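Local coordinates for protein salicylaldehyde dehydrogenase NahF (Pseudomonas putida, PDB 4JZ6) that probably catalyses the NAD+-dependent oxidation of salicylaldehyde to salicylate, a step in the breakdown of naphthalene, at residues V163-T168 with E396-I401; A111-F116 with S293-G298; S246-S251 with G350-G355. All coordinates share one frame; numbering follows the deposited sequence.

Contact 1: residues V163-T168 with E396-I401; sequences VPWNGT and ETFGPI. With NK (salicylaldehyde), chain B.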
ATOM      1  N   VAL A 163      11.963 -12.036  -6.738  1.00 22.21           N
ATOM      2  CA  VAL A 163      12.160 -11.700  -8.146  1.00 25.07           C
ATOM      3  C   VAL A 163      12.053 -12.922  -9.047  1.00 27.70           C
ATOM      4  O   VAL A 163      12.682 -13.943  -8.771  1.00 31.53           O
ATOM      5  CB  VAL A 163      13.545 -11.068  -8.355  1.00 21.76           C
ATOM      6  CG1 VAL A 163      13.758 -10.703  -9.814  1.00 22.22           C
ATOM      7  CG2 VAL A 163      13.693  -9.850  -7.471  1.00 21.16           C
ATOM      8  N   PRO A 164      11.255 -12.821 -10.131  1.00 29.61           N
ATOM      9  CA  PRO A 164      11.048 -13.931 -11.066  1.00 26.26           C
ATOM     10  C   PRO A 164      12.174 -14.027 -12.096  1.00 24.43           C
ATOM     11  O   PRO A 164      13.233 -13.427 -11.902  1.00 23.09           O
ATOM     12  CB  PRO A 164       9.744 -13.549 -11.756  1.00 22.87           C
ATOM     13  CG  PRO A 164       9.805 -12.067 -11.805  1.00 22.03           C
ATOM     14  CD  PRO A 164      10.453 -11.642 -10.512  1.00 28.88           C
ATOM     15  N   TRP A 165      11.928 -14.750 -13.187  1.00 24.54           N
ATOM     16  CA  TRP A 165      12.978 -15.155 -14.120  1.00 24.24           C
ATOM     17  C   TRP A 165      12.915 -14.468 -15.493  1.00 29.42           C
ATOM     18  O   TRP A 165      13.863 -14.561 -16.271  1.00 25.71           O
ATOM     19  CB  TRP A 165      12.877 -16.664 -14.328  1.00 28.10           C
ATOM     20  CG  TRP A 165      11.475 -17.043 -14.653  1.00 30.09           C
ATOM     21  CD1 TRP A 165      10.501 -17.419 -13.772  1.00 28.27           C
ATOM     22  CD2 TRP A 165      10.864 -17.024 -15.947  1.00 29.77           C
ATOM     23  NE1 TRP A 165       9.324 -17.654 -14.442  1.00 26.34           N
ATOM     24  CE2 TRP A 165       9.518 -17.418 -15.778  1.00 27.77           C
ATOM     25  CE3 TRP A 165      11.322 -16.727 -17.234  1.00 25.37           C
ATOM     26  CZ2 TRP A 165       8.632 -17.518 -16.849  1.00 32.75           C
ATOM     27  CZ3 TRP A 165      10.438 -16.824 -18.296  1.00 33.73           C
ATOM     28  CH2 TRP A 165       9.112 -17.218 -18.098  1.00 34.97           C
ATOM     29  N   ASN A 166      11.807 -13.797 -15.801  1.00 23.44           N
ATOM     30  CA  ASN A 166      11.581 -13.300 -17.163  1.00 28.42           C
ATOM     31  C   ASN A 166      12.315 -12.005 -17.516  1.00 27.85           C
ATOM     32  O   ASN A 166      13.109 -11.971 -18.459  1.00 34.92           O
ATOM     33  CB  ASN A 166      10.085 -13.191 -17.466  1.00 23.17           C
ATOM     34  CG  ASN A 166       9.352 -12.343 -16.457  1.00 27.61           C
ATOM     35  OD1 ASN A 166       9.803 -12.189 -15.322  1.00 25.43           O
ATOM     36  ND2 ASN A 166       8.213 -11.781 -16.861  1.00 35.27           N
ATOM     37  N   GLY A 167      12.044 -10.939 -16.773  1.00 31.82           N
ATOM     38  CA  GLY A 167      12.864  -9.743 -16.848  1.00 26.27           C
ATOM     39  C   GLY A 167      14.070 -10.010 -15.970  1.00 21.78           C
ATOM     40  O   GLY A 167      14.317  -9.310 -14.987  1.00 21.36           O
ATOM     41  N   THR A 168      14.819 -11.037 -16.358  1.00 22.65           N
ATOM     42  CA  THR A 168      15.789 -11.714 -15.506  1.00 22.88           C
ATOM     43  C   THR A 168      16.713 -10.791 -14.727  1.00 27.20           C
ATOM     44  O   THR A 168      16.965 -11.008 -13.542  1.00 30.53           O
ATOM     45  CB  THR A 168      16.646 -12.671 -16.335  1.00 23.92           C
ATOM     46  OG1 THR A 168      15.827 -13.308 -17.322  1.00 30.21           O
ATOM     47  CG2 THR A 168      17.246 -13.714 -15.448  1.00 24.46           C
ATOM     48  N   GLU A 396      -4.199 -15.016 -18.454  1.00 27.65           N
ATOM     49  CA  GLU A 396      -2.845 -14.744 -18.921  1.00 26.08           C
ATOM     50  C   GLU A 396      -2.197 -16.011 -19.464  1.00 27.67           C
ATOM     51  O   GLU A 396      -2.288 -17.072 -18.852  1.00 31.24           O
ATOM     52  CB  GLU A 396      -1.992 -14.158 -17.790  1.00 26.88           C
ATOM     53  CG  GLU A 396      -0.639 -13.646 -18.243  1.00 25.06           C
ATOM     54  CD  GLU A 396       0.144 -12.983 -17.126  1.00 31.08           C
ATOM     55  OE1 GLU A 396       0.895 -12.027 -17.414  1.00 23.17           O
ATOM     56  OE2 GLU A 396       0.011 -13.419 -15.960  1.00 36.07           O
ATOM     57  N   THR A 397      -1.548 -15.893 -20.616  1.00 26.30           N
ATOM     58  CA  THR A 397      -0.879 -17.026 -21.239  1.00 45.51           C
ATOM     59  C   THR A 397       0.577 -16.671 -21.517  1.00 42.66           C
ATOM     60  O   THR A 397       0.876 -15.924 -22.441  1.00 50.91           O
ATOM     61  CB  THR A 397      -1.561 -17.413 -22.565  1.00 54.02           C
ATOM     62  OG1 THR A 397      -1.325 -16.394 -23.546  1.00 57.85           O
ATOM     63  CG2 THR A 397      -3.065 -17.585 -22.369  1.00 51.34           C
ATOM     64  N   PHE A 398       1.485 -17.204 -20.712  1.00 40.76           N
ATOM     65  CA  PHE A 398       2.896 -16.859 -20.833  1.00 38.87           C
ATOM     66  C   PHE A 398       3.551 -17.603 -21.983  1.00 44.04           C
ATOM     67  O   PHE A 398       4.161 -18.655 -21.785  1.00 59.77           O
ATOM     68  CB  PHE A 398       3.631 -17.155 -19.521  1.00 41.81           C
ATOM     69  CG  PHE A 398       4.202 -15.933 -18.867  1.00 42.85           C
ATOM     70  CD1 PHE A 398       3.404 -14.818 -18.632  1.00 37.17           C
ATOM     71  CD2 PHE A 398       5.535 -15.893 -18.485  1.00 42.25           C
ATOM     72  CE1 PHE A 398       3.929 -13.687 -18.034  1.00 35.07           C
ATOM     73  CE2 PHE A 398       6.066 -14.761 -17.881  1.00 42.03           C
ATOM     74  CZ  PHE A 398       5.262 -13.656 -17.656  1.00 36.81           C
ATOM     75  N   GLY A 399       3.426 -17.056 -23.186  1.00 35.91           N
ATOM     76  CA  GLY A 399       3.953 -17.719 -24.365  1.00 29.96           C
ATOM     77  C   GLY A 399       3.818 -16.917 -25.644  1.00 27.11           C
ATOM     78  O   GLY A 399       3.189 -15.857 -25.653  1.00 26.54           O
ATOM     79  N   PRO A 400       4.430 -17.419 -26.731  1.00 27.68           N
ATOM     80  CA  PRO A 400       4.367 -16.817 -28.067  1.00 28.46           C
ATOM     81  C   PRO A 400       2.998 -17.045 -28.714  1.00 32.08           C
ATOM     82  O   PRO A 400       2.896 -17.560 -29.834  1.00 28.89           O
ATOM     83  CB  PRO A 400       5.449 -17.573 -28.837  1.00 28.46           C
ATOM     84  CG  PRO A 400       5.491 -18.917 -28.187  1.00 29.03           C
ATOM     85  CD  PRO A 400       5.244 -18.649 -26.720  1.00 28.42           C
ATOM     86  N   ILE A 401       1.952 -16.669 -27.988  1.00 28.42           N
ATOM     87  CA  ILE A 401       0.588 -16.752 -28.482  1.00 32.21           C
ATOM     88  C   ILE A 401      -0.132 -15.474 -28.067  1.00 31.60           C
ATOM     89  O   ILE A 401       0.203 -14.877 -27.042  1.00 27.55           O
ATOM     90  CB  ILE A 401      -0.142 -18.002 -27.931  1.00 28.97           C
ATOM     91  CG1 ILE A 401      -1.541 -18.128 -28.537  1.00 29.52           C
ATOM     92  CG2 ILE A 401      -0.203 -17.970 -26.417  1.00 28.53           C
ATOM     93  CD1 ILE A 401      -2.309 -19.355 -28.078  1.00 30.35           C
TER
HETATM   94  OAH  NK B 501       6.564  -7.966 -17.359  1.00 34.03           O
HETATM   95  CAD  NK B 501       7.663  -8.162 -16.881  1.00 24.65           C
HETATM   96  CAA  NK B 501       8.634  -7.054 -17.018  1.00 25.42           C
HETATM   97  CAC  NK B 501       8.309  -5.750 -16.650  1.00 20.73           C
HETATM   98  CAG  NK B 501       9.258  -4.743 -16.804  1.00 20.00           C
HETATM   99  CAI  NK B 501      10.503  -5.028 -17.331  1.00 19.66           C
HETATM  100  CAE  NK B 501      10.823  -6.320 -17.704  1.00 29.08           C
HETATM  101  CAB  NK B 501       9.884  -7.339 -17.550  1.00 29.44           C
HETATM  102  OAF  NK B 501      10.154  -8.639 -17.905  1.00 32.05           O

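Contact 2: residues A111-F116 with S293-G298; sequences ALWAGF and SFLFQG. With NK (salicylaldehyde), chain B.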
ATOM      1  N   ALA A 111      19.786 -12.442 -27.658  1.00 31.94           N
ATOM      2  CA  ALA A 111      20.724 -11.364 -27.361  1.00 27.73           C
ATOM      3  C   ALA A 111      20.000 -10.017 -27.253  1.00 26.52           C
ATOM      4  O   ALA A 111      20.400  -9.144 -26.486  1.00 25.89           O
ATOM      5  CB  ALA A 111      21.810 -11.303 -28.413  1.00 28.13           C
ATOM      6  N   LEU A 112      18.936  -9.856 -28.032  1.00 30.15           N
ATOM      7  CA  LEU A 112      18.135  -8.644 -27.978  1.00 28.13           C
ATOM      8  C   LEU A 112      17.614  -8.411 -26.559  1.00 29.25           C
ATOM      9  O   LEU A 112      17.864  -7.362 -25.967  1.00 27.15           O
ATOM     10  CB  LEU A 112      16.968  -8.730 -28.965  1.00 25.62           C
ATOM     11  CG  LEU A 112      15.952  -7.585 -28.937  1.00 24.94           C
ATOM     12  CD1 LEU A 112      16.590  -6.269 -29.366  1.00 24.89           C
ATOM     13  CD2 LEU A 112      14.760  -7.907 -29.812  1.00 25.14           C
ATOM     14  N   TRP A 113      16.911  -9.405 -26.018  1.00 29.76           N
ATOM     15  CA  TRP A 113      16.263  -9.302 -24.709  1.00 26.65           C
ATOM     16  C   TRP A 113      17.281  -9.272 -23.575  1.00 28.58           C
ATOM     17  O   TRP A 113      17.101  -8.561 -22.581  1.00 26.39           O
ATOM     18  CB  TRP A 113      15.277 -10.465 -24.524  1.00 27.75           C
ATOM     19  CG  TRP A 113      14.585 -10.543 -23.181  1.00 24.90           C
ATOM     20  CD1 TRP A 113      14.699 -11.543 -22.254  1.00 24.03           C
ATOM     21  CD2 TRP A 113      13.662  -9.592 -22.629  1.00 26.22           C
ATOM     22  NE1 TRP A 113      13.912 -11.270 -21.159  1.00 23.35           N
ATOM     23  CE2 TRP A 113      13.264 -10.080 -21.366  1.00 28.63           C
ATOM     24  CE3 TRP A 113      13.139  -8.374 -23.076  1.00 26.66           C
ATOM     25  CZ2 TRP A 113      12.365  -9.389 -20.548  1.00 35.47           C
ATOM     26  CZ3 TRP A 113      12.244  -7.688 -22.260  1.00 24.85           C
ATOM     27  CH2 TRP A 113      11.865  -8.199 -21.016  1.00 30.22           C
ATOM     28  N   ALA A 114      18.349 -10.046 -23.728  1.00 24.59           N
ATOM     29  CA  ALA A 114      19.407 -10.072 -22.727  1.00 24.64           C
ATOM     30  C   ALA A 114      20.096  -8.719 -22.671  1.00 24.29           C
ATOM     31  O   ALA A 114      20.238  -8.124 -21.602  1.00 23.78           O
ATOM     32  CB  ALA A 114      20.413 -11.169 -23.042  1.00 25.58           C
ATOM     33  N   GLY A 115      20.518  -8.241 -23.837  1.00 24.63           N
ATOM     34  CA  GLY A 115      21.192  -6.964 -23.946  1.00 30.49           C
ATOM     35  C   GLY A 115      20.346  -5.840 -23.388  1.00 25.62           C
ATOM     36  O   GLY A 115      20.854  -4.967 -22.685  1.00 28.39           O
ATOM     37  N   PHE A 116      19.053  -5.867 -23.693  1.00 25.12           N
ATOM     38  CA  PHE A 116      18.138  -4.877 -23.142  1.00 33.60           C
ATOM     39  C   PHE A 116      18.074  -4.960 -21.618  1.00 34.61           C
ATOM     40  O   PHE A 116      18.056  -3.931 -20.936  1.00 27.74           O
ATOM     41  CB  PHE A 116      16.731  -5.028 -23.718  1.00 32.15           C
ATOM     42  CG  PHE A 116      15.701  -4.242 -22.968  1.00 43.24           C
ATOM     43  CD1 PHE A 116      14.900  -4.855 -22.014  1.00 51.27           C
ATOM     44  CD2 PHE A 116      15.551  -2.878 -23.192  1.00 50.74           C
ATOM     45  CE1 PHE A 116      13.951  -4.121 -21.303  1.00 56.28           C
ATOM     46  CE2 PHE A 116      14.601  -2.136 -22.487  1.00 53.04           C
ATOM     47  CZ  PHE A 116      13.798  -2.761 -21.543  1.00 53.29           C
ATOM     48  N   SER A 293       3.845  -8.489 -28.846  1.00 24.15           N
ATOM     49  CA  SER A 293       3.324  -9.841 -28.715  1.00 28.41           C
ATOM     50  C   SER A 293       4.421 -10.887 -28.558  1.00 32.94           C
ATOM     51  O   SER A 293       4.280 -11.829 -27.776  1.00 27.63           O
ATOM     52  CB  SER A 293       2.451 -10.200 -29.916  1.00 25.33           C
ATOM     53  OG  SER A 293       1.270  -9.419 -29.921  1.00 25.20           O
ATOM     54  N   PHE A 294       5.518 -10.718 -29.289  1.00 25.06           N
ATOM     55  CA  PHE A 294       6.468 -11.810 -29.425  1.00 28.63           C
ATOM     56  C   PHE A 294       7.880 -11.548 -28.930  1.00 31.28           C
ATOM     57  O   PHE A 294       8.763 -12.392 -29.096  1.00 36.09           O
ATOM     58  CB  PHE A 294       6.482 -12.294 -30.866  1.00 26.35           C
ATOM     59  CG  PHE A 294       5.149 -12.747 -31.341  1.00 26.78           C
ATOM     60  CD1 PHE A 294       4.547 -13.860 -30.776  1.00 27.10           C
ATOM     61  CD2 PHE A 294       4.485 -12.056 -32.335  1.00 26.93           C
ATOM     62  CE1 PHE A 294       3.305 -14.285 -31.202  1.00 27.56           C
ATOM     63  CE2 PHE A 294       3.245 -12.472 -32.769  1.00 46.07           C
ATOM     64  CZ  PHE A 294       2.648 -13.591 -32.201  1.00 27.70           C
ATOM     65  N   LEU A 295       8.104 -10.392 -28.321  1.00 24.57           N
ATOM     66  CA  LEU A 295       9.384 -10.157 -27.685  1.00 24.30           C
ATOM     67  C   LEU A 295       9.527 -11.159 -26.539  1.00 26.42           C
ATOM     68  O   LEU A 295       8.594 -11.334 -25.749  1.00 24.09           O
ATOM     69  CB  LEU A 295       9.476  -8.718 -27.186  1.00 23.57           C
ATOM     70  CG  LEU A 295      10.720  -8.345 -26.382  1.00 23.26           C
ATOM     71  CD1 LEU A 295      11.975  -8.609 -27.179  1.00 23.79           C
ATOM     72  CD2 LEU A 295      10.642  -6.891 -25.991  1.00 22.62           C
ATOM     73  N   PHE A 296      10.681 -11.831 -26.475  1.00 24.71           N
ATOM     74  CA  PHE A 296      10.962 -12.847 -25.450  1.00 24.89           C
ATOM     75  C   PHE A 296       9.853 -13.902 -25.364  1.00 31.30           C
ATOM     76  O   PHE A 296       9.487 -14.352 -24.275  1.00 25.20           O
ATOM     77  CB  PHE A 296      11.222 -12.192 -24.082  1.00 24.19           C
ATOM     78  CG  PHE A 296      11.705 -13.150 -23.021  1.00 24.43           C
ATOM     79  CD1 PHE A 296      12.693 -14.086 -23.300  1.00 25.14           C
ATOM     80  CD2 PHE A 296      11.169 -13.112 -21.739  1.00 24.03           C
ATOM     81  CE1 PHE A 296      13.131 -14.968 -22.324  1.00 25.46           C
ATOM     82  CE2 PHE A 296      11.613 -13.992 -20.757  1.00 24.33           C
ATOM     83  CZ  PHE A 296      12.597 -14.919 -21.054  1.00 25.05           C
ATOM     84  N   GLN A 297       9.316 -14.276 -26.522  1.00 25.82           N
ATOM     85  CA  GLN A 297       8.306 -15.325 -26.606  1.00 26.36           C
ATOM     86  C   GLN A 297       7.051 -15.019 -25.801  1.00 34.88           C
ATOM     87  O   GLN A 297       6.453 -15.930 -25.238  1.00 35.88           O
ATOM     88  CB  GLN A 297       8.876 -16.652 -26.102  1.00 37.82           C
ATOM     89  CG  GLN A 297      10.165 -17.053 -26.758  1.00 36.61           C
ATOM     90  CD  GLN A 297      11.396 -16.707 -25.940  1.00 34.96           C
ATOM     91  OE1 GLN A 297      12.271 -15.983 -26.407  1.00 38.26           O
ATOM     92  NE2 GLN A 297      11.477 -17.236 -24.724  1.00 32.40           N
ATOM     93  N   GLY A 298       6.665 -13.749 -25.724  1.00 26.94           N
ATOM     94  CA  GLY A 298       5.488 -13.369 -24.963  1.00 29.24           C
ATOM     95  C   GLY A 298       5.558 -13.769 -23.496  1.00 32.60           C
ATOM     96  O   GLY A 298       4.534 -13.986 -22.841  1.00 35.52           O
TER
HETATM   97  OAH  NK B 501       6.564  -7.966 -17.359  1.00 34.03           O
HETATM   98  CAD  NK B 501       7.663  -8.162 -16.881  1.00 24.65           C
HETATM   99  CAA  NK B 501       8.634  -7.054 -17.018  1.00 25.42           C
HETATM  100  CAC  NK B 501       8.309  -5.750 -16.650  1.00 20.73           C
HETATM  101  CAG  NK B 501       9.258  -4.743 -16.804  1.00 20.00           C
HETATM  102  CAI  NK B 501      10.503  -5.028 -17.331  1.00 19.66           C
HETATM  103  CAE  NK B 501      10.823  -6.320 -17.704  1.00 29.08           C
HETATM  104  CAB  NK B 501       9.884  -7.339 -17.550  1.00 29.44           C
HETATM  105  OAF  NK B 501      10.154  -8.639 -17.905  1.00 32.05           O

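Contact 3: residues S246-S251 with G350-G355; sequences STRVGS and GERING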
ATOM      1  N   SER A 246       3.220 -14.301 -10.449  1.00 26.80           N
ATOM      2  CA  SER A 246       1.822 -14.578 -10.781  1.00 28.07           C
ATOM      3  C   SER A 246       0.837 -14.078  -9.731  1.00 26.72           C
ATOM      4  O   SER A 246       1.119 -14.108  -8.530  1.00 24.08           O
ATOM      5  CB  SER A 246       1.605 -16.077 -11.008  1.00 32.71           C
ATOM      6  OG  SER A 246       1.766 -16.807  -9.806  1.00 25.63           O
ATOM      7  N   THR A 247      -0.319 -13.625 -10.207  1.00 28.78           N
ATOM      8  CA  THR A 247      -1.413 -13.193  -9.350  1.00 26.55           C
ATOM      9  C   THR A 247      -1.752 -14.273  -8.334  1.00 28.42           C
ATOM     10  O   THR A 247      -1.902 -13.993  -7.141  1.00 35.81           O
ATOM     11  CB  THR A 247      -2.662 -12.888 -10.191  1.00 40.37           C
ATOM     12  OG1 THR A 247      -2.337 -11.907 -11.184  1.00 45.92           O
ATOM     13  CG2 THR A 247      -3.790 -12.368  -9.308  1.00 45.58           C
ATOM     14  N   ARG A 248      -1.868 -15.503  -8.833  1.00 28.90           N
ATOM     15  CA  ARG A 248      -2.046 -16.710  -8.023  1.00 34.85           C
ATOM     16  C   ARG A 248      -1.172 -16.688  -6.761  1.00 36.56           C
ATOM     17  O   ARG A 248      -1.678 -16.757  -5.637  1.00 40.46           O
ATOM     18  CB  ARG A 248      -1.732 -17.935  -8.900  1.00 44.17           C
ATOM     19  CG  ARG A 248      -1.628 -19.288  -8.203  1.00 48.74           C
ATOM     20  CD  ARG A 248      -1.041 -20.357  -9.159  1.00 59.83           C
ATOM     21  NE  ARG A 248       0.427 -20.327  -9.275  1.00 65.09           N
ATOM     22  CZ  ARG A 248       1.097 -20.075 -10.403  1.00 63.40           C
ATOM     23  NH1 ARG A 248       2.429 -20.074 -10.410  1.00 27.89           N
ATOM     24  NH2 ARG A 248       0.436 -19.824 -11.529  1.00 58.34           N
ATOM     25  N   VAL A 249       0.135 -16.551  -6.950  1.00 29.43           N
ATOM     26  CA  VAL A 249       1.070 -16.553  -5.829  1.00 29.35           C
ATOM     27  C   VAL A 249       1.040 -15.234  -5.047  1.00 32.04           C
ATOM     28  O   VAL A 249       1.191 -15.220  -3.818  1.00 26.23           O
ATOM     29  CB  VAL A 249       2.504 -16.861  -6.306  1.00 25.98           C
ATOM     30  CG1 VAL A 249       3.448 -16.971  -5.129  1.00 25.95           C
ATOM     31  CG2 VAL A 249       2.521 -18.146  -7.113  1.00 26.70           C
ATOM     32  N   GLY A 250       0.842 -14.133  -5.770  1.00 34.61           N
ATOM     33  CA  GLY A 250       0.815 -12.807  -5.180  1.00 29.55           C
ATOM     34  C   GLY A 250      -0.210 -12.668  -4.070  1.00 34.95           C
ATOM     35  O   GLY A 250       0.080 -12.093  -3.011  1.00 30.45           O
ATOM     36  N   SER A 251      -1.411 -13.194  -4.310  1.00 35.84           N
ATOM     37  CA  SER A 251      -2.461 -13.186  -3.296  1.00 28.60           C
ATOM     38  C   SER A 251      -2.009 -13.920  -2.034  1.00 27.41           C
ATOM     39  O   SER A 251      -2.161 -13.420  -0.918  1.00 25.73           O
ATOM     40  CB  SER A 251      -3.742 -13.819  -3.837  1.00 28.09           C
ATOM     41  OG  SER A 251      -4.723 -13.918  -2.817  1.00 28.00           O
ATOM     42  N   GLY A 350       3.775 -25.118 -22.213  1.00 48.57           N
ATOM     43  CA  GLY A 350       2.893 -25.482 -23.306  1.00 50.42           C
ATOM     44  C   GLY A 350       1.675 -26.249 -22.835  1.00 45.37           C
ATOM     45  O   GLY A 350       0.638 -26.254 -23.495  1.00 40.84           O
ATOM     46  N   GLU A 351       1.804 -26.901 -21.687  1.00 48.82           N
ATOM     47  CA  GLU A 351       0.711 -27.679 -21.130  1.00 50.94           C
ATOM     48  C   GLU A 351      -0.406 -26.746 -20.667  1.00 42.62           C
ATOM     49  O   GLU A 351      -1.587 -27.022 -20.883  1.00 37.80           O
ATOM     50  CB  GLU A 351       1.218 -28.546 -19.979  1.00 65.90           C
ATOM     51  CG  GLU A 351       0.765 -29.994 -20.042  1.00 83.34           C
ATOM     52  CD  GLU A 351      -0.654 -30.181 -19.539  1.00 98.35           C
ATOM     53  OE1 GLU A 351      -0.915 -29.835 -18.364  1.00 99.87           O
ATOM     54  OE2 GLU A 351      -1.503 -30.669 -20.318  1.00104.19           O
ATOM     55  N   ARG A 352      -0.025 -25.634 -20.041  1.00 45.58           N
ATOM     56  CA  ARG A 352      -0.997 -24.612 -19.650  1.00 48.81           C
ATOM     57  C   ARG A 352      -1.629 -23.953 -20.871  1.00 44.45           C
ATOM     58  O   ARG A 352      -2.848 -23.818 -20.951  1.00 39.39           O
ATOM     59  CB  ARG A 352      -0.348 -23.536 -18.781  1.00 55.81           C
ATOM     60  CG  ARG A 352       0.001 -23.986 -17.376  1.00 74.18           C
ATOM     61  CD  ARG A 352       0.271 -22.784 -16.477  1.00 88.98           C
ATOM     62  NE  ARG A 352       0.433 -23.162 -15.075  1.00 98.77           N
ATOM     63  CZ  ARG A 352       0.597 -22.292 -14.082  1.00 99.26           C
ATOM     64  NH1 ARG A 352       0.737 -22.722 -12.834  1.00 98.20           N
ATOM     65  NH2 ARG A 352       0.620 -20.989 -14.336  1.00 99.28           N
ATOM     66  N   ILE A 353      -0.785 -23.545 -21.812  1.00 47.22           N
ATOM     67  CA  ILE A 353      -1.225 -22.887 -23.039  1.00 31.51           C
ATOM     68  C   ILE A 353      -2.201 -23.745 -23.836  1.00 34.52           C
ATOM     69  O   ILE A 353      -3.236 -23.256 -24.288  1.00 33.11           O
ATOM     70  CB  ILE A 353      -0.021 -22.510 -23.922  1.00 31.12           C
ATOM     71  CG1 ILE A 353       0.837 -21.462 -23.207  1.00 30.02           C
ATOM     72  CG2 ILE A 353      -0.479 -21.990 -25.277  1.00 31.09           C
ATOM     73  CD1 ILE A 353       2.099 -21.084 -23.939  1.00 29.69           C
ATOM     74  N   ASN A 354      -1.878 -25.026 -23.998  1.00 36.06           N
ATOM     75  CA  ASN A 354      -2.746 -25.940 -24.735  1.00 34.73           C
ATOM     76  C   ASN A 354      -4.133 -26.106 -24.117  1.00 35.15           C
ATOM     77  O   ASN A 354      -5.125 -26.205 -24.835  1.00 35.67           O
ATOM     78  CB  ASN A 354      -2.075 -27.301 -24.916  1.00 35.81           C
ATOM     79  CG  ASN A 354      -0.877 -27.235 -25.839  1.00 35.66           C
ATOM     80  OD1 ASN A 354      -0.760 -26.319 -26.658  1.00 34.99           O
ATOM     81  ND2 ASN A 354       0.026 -28.200 -25.707  1.00 36.35           N
ATOM     82  N   GLY A 355      -4.198 -26.141 -22.789  1.00 35.00           N
ATOM     83  CA  GLY A 355      -5.478 -26.153 -22.101  1.00 36.27           C
ATOM     84  C   GLY A 355      -6.295 -24.943 -22.514  1.00 38.78           C
ATOM     85  O   GLY A 355      -7.470 -25.062 -22.859  1.00 43.53           O
TER

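Contact 1: residues V163-T168 with E396-I401
Phe398 reaches across with one edge of its ring and meets Trp165 CH2 and Asn166 ND2 there, both atoms near the ring plane. The close part is small. Trp165 CH2 stands 3.8 Å from Phe398 CD2, and the indole lies obliquely to the phenyl ring, with planes 80° apart. Beside it Asn166 ND2 approaches Phe398 CZ to 3.6 Å, its amide turned 46° out of the ring plane. Asn166 also backs the indole, its CB lying over one face of the Trp165 ring. With chi1 at 55°, CG of Asn166 is tucked between the backbone N and the carbonyl carbon, and the amide points to the ligand and the phenyl edge; Gln299 O accepts from ND2. The 163-168 loop carries the Pro-Trp-Asn sequence of aldehyde dehydrogenases, whose asparagine usually belongs to the oxyanion hole; 396-401 carries the Glu-Thr-Phe-Gly-Pro sequence, a loop that borders the nicotinamide end of the cofactor site in relatives. Phe398 is the centre of an inverse gamma turn; another is centred on Gly167, next to the touching Asn166. Salicylaldehyde lies on the Asn166 side: its OAF comes within 3.1 Å of Gly167 CA, and its CAD carbon is 3.7 Å from Asn166 ND2. Away from these few atoms the contact is loose. The nearest alpha carbons, those of Asn166 and Phe398, are 10.1 Å apart, no hydrogen bond crosses, and only about 114 Å² is buried in all. Trp165 and Phe398 are both partly exposed. Another part of the phenyl edge has Glu396 OE1 in its plane, an oxygen that accepts a hydrogen bond from Gly270 N, while Phe193 meets the Trp165 indole edge-to-face.

Contact 2: residues A111-F116 with S293-G298
The alpha carbons of Trp113, in the first turn of helix 111-130, and Phe296, just past the end of helix 282-294, are 6.4 Å apart, and Phe296, Gln297 and Gly298 follow one another in left-handed helical conformation. In the aldehyde dehydrogenase fold this joins a helix of the cofactor-binding half to the catalytic domain. The central feature is an offset stack: the five-membered ring of Trp113 lies on the Phe296 ring with centroids 3.9 Å apart and planes only 14° from parallel. Trp113 NE1 sits over the centre of the phenyl ring, 3.4 Å from Phe296 CD2, while its hydrogen is given to Asn166 O and not to the ring. Phe296 CB adds a CH-pi contact, standing 3.8 Å above the centroid of the pyrrole ring, nearly on its normal. With both CG atoms anti to the backbone N (chi1 177° in Trp113, -172° in Phe296), the two rings extend alongside each other and overlap. Leu295 lies on the same side of the indole as Phe296, toward the six-membered ring: its CG and CD2 approach Trp113 CE3 obliquely, at 4.1 Å for CG, and its CD1 meets Leu112 CD2 at 3.9 Å. Towards the outside, Pro499 and Phe500 of the second subunit pack on Leu112 and Leu295 respectively, so the leucines also belong to the subunit interface. The far rim of the indole borders the substrate pocket, where salicylaldehyde OAF lies near the ring plane, 3.5 Å from Trp113 CZ2.

Contact 3: residues S246-S251 with G350-G355
Arg248 and Arg352 bring their guanidinium groups together between helix 247-259 and helix 349-362. Along 350-355, Gly350 comes first, its O accepting from Asn354 N at 2.8 Å in the regular helical pattern. Arg352 follows and carries the whole reach to the other segment. Its chain is extended from CG to NE, with CG anti to the carbonyl carbon (chi1 -72°), and delivers the planar end edge-on: Arg248 NH2 lies near the Arg352 plane, 3.0 Å from Arg352 NH2 and 3.2 Å from Arg352 NH1. The two planes stand 86° apart, and Arg352 NH1 lies over one face of the Arg248 group, 3.6 Å from Arg248 CZ. The other face of that group is occupied by Ser246 OG, above its centre. A bend at chi3 (81°) folds the Arg248 chain back over the start of its own helix, where Ser246 is the N-cap and its OG accepts from Val249 N at 3.3 Å. Next in order, Ile353 turns into the protein, on Met344 and Met378, and Asn354 binds Ala373 N through OD1. Ser246 to Gly250 are the Ser-Thr-Xaa-Val-Gly part of the Gly-Ser-Thr sequence at the head of this helix, which in the family faces the cofactor's pyrophosphate. One turn further along the same helix, Ser251 OG hydrogen-bonds to Ala258 O of the second subunit. Both arginines are exposed, Arg352 is poorly ordered, and every close pair between them is donor against donor. The short spacing is therefore doubtful in detail, and the chemistry implies a solvent-facing meeting of like charges without direct attraction across the two segments.

In the fold
All three contacts bridge the cofactor-binding and catalytic parts of one aldehyde dehydrogenase subunit. Contacts 1 and 2, with centres about 10 Å apart, are joined directly: Asn166 O and Trp113 NE1 are 2.9 Å apart, and both contacts border the same salicylaldehyde in a pocket that Cys301 and Tyr463 also line. The Asn166 side chain is about 9 Å from that of Glu267, the predicted active-site residue. Contact 3, its centre also about 10 Å from that of contact 1, connects through Ile353, whose CD1 is 3.8 Å from Phe398 O. Contacts 2 and 3 do not touch, their nearest atoms being about 7 Å apart, yet both reach the second subunit.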